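Local atomic coordinates of similar to N-acetyltransferase (Staphylococcus aureus subsp. aureus, PDB entry 4MBU), a protein that probably transfers an acetyl group from acetyl-coenzyme A to an amine substrate, as a member of the Gcn5-related N-acetyltransferase family. Residues Ile42-Thr47 and Phe67-Ser72; His85-Asp90 and Gln104-Glu109. All coordinates share one frame; numbering follows the deposited sequence.

Contact 1. Residues Ile42-Thr47 and Phe67-Ser72; sequences IAWFET and FATFGS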
# COMPACT_ATOMS: atom_id res chain seq x y z
N ILE A 42 29.92 5.38 18.17
CA ILE A 42 31.11 4.53 18.25
C ILE A 42 30.77 3.18 18.88
O ILE A 42 31.25 2.13 18.43
CB ILE A 42 32.26 5.22 19.01
CG1 ILE A 42 32.79 6.41 18.20
CG2 ILE A 42 33.40 4.25 19.27
CD1 ILE A 42 33.62 7.41 19.01
N ALA A 43 29.94 3.20 19.92
CA ALA A 43 29.48 1.96 20.55
C ALA A 43 28.68 1.12 19.54
O ALA A 43 28.81 -0.11 19.50
CB ALA A 43 28.63 2.27 21.77
N TRP A 44 27.86 1.80 18.74
CA TRP A 44 27.09 1.16 17.67
C TRP A 44 28.02 0.45 16.69
O TRP A 44 27.83 -0.73 16.38
CB TRP A 44 26.23 2.22 16.97
CG TRP A 44 25.56 1.80 15.68
CD1 TRP A 44 24.32 1.22 15.54
CD2 TRP A 44 26.08 1.96 14.36
NE1 TRP A 44 24.05 1.02 14.20
CE2 TRP A 44 25.11 1.46 13.46
CE3 TRP A 44 27.27 2.48 13.85
CZ2 TRP A 44 25.31 1.46 12.08
CZ3 TRP A 44 27.46 2.49 12.48
CH2 TRP A 44 26.49 1.98 11.61
N PHE A 45 29.05 1.16 16.24
CA PHE A 45 30.05 0.61 15.32
C PHE A 45 30.78 -0.60 15.91
O PHE A 45 30.97 -1.62 15.23
CB PHE A 45 31.06 1.69 14.93
CG PHE A 45 32.12 1.22 13.98
CD1 PHE A 45 31.88 1.17 12.62
CD2 PHE A 45 33.37 0.85 14.45
CE1 PHE A 45 32.86 0.74 11.73
CE2 PHE A 45 34.36 0.42 13.57
CZ PHE A 45 34.10 0.37 12.21
N GLU A 46 31.20 -0.49 17.17
CA GLU A 46 31.93 -1.58 17.82
C GLU A 46 31.03 -2.80 17.96
O GLU A 46 31.46 -3.93 17.74
CB GLU A 46 32.46 -1.14 19.18
CG GLU A 46 33.63 -0.15 19.12
CD GLU A 46 34.13 0.24 20.51
OE1 GLU A 46 33.63 -0.31 21.51
OE2 GLU A 46 35.04 1.10 20.59
N THR A 47 29.77 -2.56 18.32
CA THR A 47 28.77 -3.63 18.43
C THR A 47 28.53 -4.34 17.10
O THR A 47 28.47 -5.58 17.04
CB THR A 47 27.45 -3.07 18.98
OG1 THR A 47 27.67 -2.58 20.31
CG2 THR A 47 26.37 -4.15 19.01
N PHE A 67 25.30 5.95 4.00
CA PHE A 67 25.66 4.70 4.66
C PHE A 67 24.47 3.77 4.80
O PHE A 67 23.33 4.19 4.62
CB PHE A 67 26.36 4.94 6.01
CG PHE A 67 25.43 5.25 7.14
CD1 PHE A 67 24.98 6.55 7.36
CD2 PHE A 67 25.03 4.25 8.03
CE1 PHE A 67 24.12 6.84 8.43
CE2 PHE A 67 24.19 4.53 9.10
CZ PHE A 67 23.73 5.83 9.30
N ALA A 68 24.74 2.50 5.08
CA ALA A 68 23.70 1.46 5.10
C ALA A 68 24.14 0.26 5.90
O ALA A 68 25.32 -0.10 5.92
CB ALA A 68 23.35 1.03 3.69
N THR A 69 23.19 -0.38 6.57
CA THR A 69 23.52 -1.53 7.37
C THR A 69 22.34 -2.49 7.48
O THR A 69 21.21 -2.15 7.13
CB THR A 69 24.01 -1.10 8.78
OG1 THR A 69 24.47 -2.24 9.51
CG2 THR A 69 22.89 -0.42 9.57
N PHE A 70 22.61 -3.72 7.93
CA PHE A 70 21.50 -4.57 8.36
C PHE A 70 21.78 -5.26 9.69
O PHE A 70 22.92 -5.30 10.15
CB PHE A 70 21.00 -5.53 7.26
CG PHE A 70 21.97 -6.63 6.85
CD1 PHE A 70 22.41 -6.73 5.54
CD2 PHE A 70 22.40 -7.59 7.77
CE1 PHE A 70 23.27 -7.75 5.15
CE2 PHE A 70 23.28 -8.60 7.39
CZ PHE A 70 23.71 -8.68 6.08
N GLY A 71 20.73 -5.79 10.31
CA GLY A 71 20.86 -6.47 11.58
C GLY A 71 19.59 -7.21 11.92
O GLY A 71 18.80 -7.53 11.02
N SER A 72 19.36 -7.46 13.20
CA SER A 72 18.24 -8.28 13.64
C SER A 72 16.90 -7.58 13.37
O SER A 72 16.81 -6.36 13.49
CB SER A 72 18.38 -8.58 15.14
OG SER A 72 17.14 -8.98 15.71

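Contact 2. Residues His85-Asp90 and Gln104-Glu109; sequences HSIYVD and QRLIVE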
# COMPACT_ATOMS: atom_id res chain seq x y z
N HIS A 85 17.10 -4.00 7.25
CA HIS A 85 18.15 -3.06 6.84
C HIS A 85 17.71 -1.61 6.97
O HIS A 85 16.52 -1.30 7.08
CB HIS A 85 18.58 -3.30 5.40
CG HIS A 85 17.54 -2.94 4.40
ND1 HIS A 85 16.45 -3.75 4.14
CD2 HIS A 85 17.41 -1.86 3.60
CE1 HIS A 85 15.69 -3.18 3.22
NE2 HIS A 85 16.26 -2.04 2.87
N SER A 86 18.70 -0.72 6.94
CA SER A 86 18.43 0.71 6.86
C SER A 86 19.48 1.42 6.01
O SER A 86 20.64 1.00 5.94
CB SER A 86 18.31 1.34 8.26
OG SER A 86 19.28 0.83 9.14
N ILE A 87 19.03 2.47 5.33
CA ILE A 87 19.86 3.22 4.40
C ILE A 87 19.63 4.71 4.65
O ILE A 87 18.50 5.15 4.78
CB ILE A 87 19.47 2.94 2.95
CG1 ILE A 87 19.66 1.46 2.59
CG2 ILE A 87 20.26 3.82 1.97
CD1 ILE A 87 18.95 1.08 1.29
N TYR A 88 20.72 5.47 4.72
CA TYR A 88 20.63 6.92 4.91
C TYR A 88 21.54 7.62 3.92
O TYR A 88 22.71 7.27 3.77
CB TYR A 88 21.03 7.28 6.34
CG TYR A 88 20.19 6.60 7.39
CD1 TYR A 88 18.97 7.13 7.77
CD2 TYR A 88 20.61 5.43 8.00
CE1 TYR A 88 18.20 6.53 8.72
CE2 TYR A 88 19.85 4.82 8.96
CZ TYR A 88 18.64 5.38 9.31
OH TYR A 88 17.85 4.78 10.26
N VAL A 89 20.99 8.61 3.22
CA VAL A 89 21.73 9.37 2.22
C VAL A 89 21.74 10.83 2.63
O VAL A 89 20.70 11.36 3.05
CB VAL A 89 21.07 9.25 0.82
CG1 VAL A 89 21.75 10.18 -0.16
CG2 VAL A 89 21.13 7.81 0.31
N ASP A 90 22.90 11.47 2.55
CA ASP A 90 23.01 12.89 2.85
C ASP A 90 22.00 13.68 2.00
O ASP A 90 21.79 13.36 0.83
CB ASP A 90 24.43 13.39 2.59
CG ASP A 90 24.67 14.79 3.13
OD1 ASP A 90 24.27 15.77 2.45
OD2 ASP A 90 25.25 14.93 4.22
N GLN A 104 21.53 -2.29 -3.28
CA GLN A 104 22.09 -3.37 -4.10
C GLN A 104 23.19 -4.10 -3.33
O GLN A 104 23.21 -5.35 -3.26
CB GLN A 104 22.63 -2.77 -5.40
CG GLN A 104 23.25 -3.76 -6.36
CD GLN A 104 23.77 -3.09 -7.61
OE1 GLN A 104 24.21 -1.93 -7.57
NE2 GLN A 104 23.72 -3.80 -8.73
N ARG A 105 24.09 -3.33 -2.73
CA ARG A 105 25.19 -3.93 -1.98
C ARG A 105 24.70 -4.71 -0.75
O ARG A 105 25.18 -5.82 -0.46
CB ARG A 105 26.21 -2.85 -1.60
CG ARG A 105 27.44 -3.37 -0.87
CD ARG A 105 28.30 -4.27 -1.76
NE ARG A 105 29.45 -4.80 -1.03
CZ ARG A 105 29.43 -5.91 -0.29
NH1 ARG A 105 28.31 -6.62 -0.18
NH2 ARG A 105 30.52 -6.31 0.35
N LEU A 106 23.73 -4.14 -0.04
CA LEU A 106 23.09 -4.83 1.09
C LEU A 106 22.52 -6.17 0.66
O LEU A 106 22.72 -7.17 1.34
CB LEU A 106 21.96 -3.98 1.69
CG LEU A 106 22.36 -2.75 2.51
CD1 LEU A 106 21.10 -1.95 2.90
CD2 LEU A 106 23.16 -3.16 3.74
N ILE A 107 21.79 -6.18 -0.45
CA ILE A 107 21.18 -7.41 -0.94
C ILE A 107 22.25 -8.45 -1.28
O ILE A 107 22.12 -9.61 -0.89
CB ILE A 107 20.26 -7.17 -2.17
CG1 ILE A 107 19.05 -6.33 -1.77
CG2 ILE A 107 19.75 -8.50 -2.72
CD1 ILE A 107 18.13 -6.02 -2.93
N VAL A 108 23.30 -8.05 -2.00
CA VAL A 108 24.35 -9.04 -2.30
C VAL A 108 24.98 -9.61 -1.02
O VAL A 108 25.23 -10.82 -0.92
CB VAL A 108 25.45 -8.53 -3.31
CG1 VAL A 108 24.83 -7.81 -4.52
CG2 VAL A 108 26.48 -7.65 -2.63
N GLU A 109 25.19 -8.76 -0.02
CA GLU A 109 25.75 -9.24 1.24
C GLU A 109 24.79 -10.19 1.96
O GLU A 109 25.20 -11.22 2.51
CB GLU A 109 26.12 -8.07 2.15
CG GLU A 109 26.98 -8.45 3.34
CD GLU A 109 28.43 -8.74 2.95
OE1 GLU A 109 28.77 -8.63 1.75
OE2 GLU A 109 29.22 -9.07 3.86

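Contact 1. Residues Ile42-Thr47 and Phe67-Ser72
Trp-44 alone carries the helix side of this contact, reaching from helix 38-50 to two side chains, Phe-67 and Thr-69, on the same face of strand 63-72. The benzo half of the indole does the work: CZ2 of Trp-44 lies 4.0 Å from CG2 of Thr-69, and that methyl sits at the ring edge, in the indole plane. The neighbouring CH2 of Trp-44 meets CE2 of Phe-67 at 4.3 Å, an oblique ring contact. With CG of Trp-44 anti to the backbone N (chi1 169°), the benzo end of the indole is put against the strand.

The polar bonds stay on their own sides. OG1 of Thr-69 is hydrogen-bonded to the carbonyl of Pro-54 and to NZ of Lys-48, which leaves the methyl for the tryptophan. On the helix, OG1 of Thr-47 bonds to O of Ala-43 at 2.8 Å, approaching from the opposite face of the carbonyl plane to the backbone N of Thr-47.

Ile-55 of the adjoining strand also touches Trp-44 and Thr-69. Through Trp-44 and Phe-45, helix 38-50 packs on one face of the central sheet over strands 55-60 and 63-72, as helices preceding the central strands do in the GNAT fold.

Contact 2. Residues His85-Asp90 and Gln104-Glu109
A single methyl group, CD1 of Leu-106, makes every close touch from 104-109 to 85-90, and it rests against two side chains of the strand, Ile-87 and His-85. On one of them, CG1 of Ile-87 lies 3.7 Å away from this methyl, the two side chains running past each other in opposite directions. On the other, CD2 of His-85 is 3.8 Å from CD1 of Leu-106, with the methyl placed obliquely to the imidazole. CB of His-85 is equally near, also 3.8 Å from CD1 of Leu-106, so the leucine meets the root of the histidine as well as its ring.

The next shell sets these groups in place. The first torsion of His-85 (chi1 69°) holds CG between the backbone N and the carbonyl carbon, which swings the ring to where its CD2 meets the leucine methyl. NE2 of His-85 is hydrogen-bonded to NE2 of His-133, a bond that restrains the rotation of the ring. Leu-103, one turn earlier on the helix, also touches both His-85 and Ile-87, while Ala-68 of the adjacent strand 63-72 and Phe-56 of strand 55-60 beyond it pack on Leu-106.

Farther out, the helix carries an i to i+4 salt bridge. NH1 of Arg-105 reaches OE1 of Glu-109 at 2.8 Å, and NH2 of Arg-105 adds a longer bond of 3.2 Å to the same OE1 of Glu-109. Both donors come from one face of the carboxylate, while the oxygen lies near the guanidinium plane.

The axes of 85-89 and 104-109 come within 10.1 Å and run nearly antiparallel, at 156°. This is the first half of a right-handed beta-alpha-beta crossover, strand 82-89, helix 98-112 and strand 117-123, the unit that in GNAT enzymes typically frames the acetyl-coenzyme A site.

Following strand 3-7 and helix 13-26, the chain reaches helix 38-50, where contact 1 begins; it closes when the chain, after passing through strand 55-60, returns along strand 63-72. Contact 2 opens only afterwards, on strand 82-89, and closes at helix 98-112, so the two loops follow in series and neither nest nor cross. They meet in the sheet, where strands 63-72 and 82-89 are antiparallel neighbours: O of Thr-69 lies 2.9 Å from N of Ser-86, probably a hydrogen bond, and O of Phe-67 and N of Tyr-88 probably make a second such bond. Contact 1 ties helix 38-50 to one face of this sheet, and contact 2 ties helix 98-112 to the other.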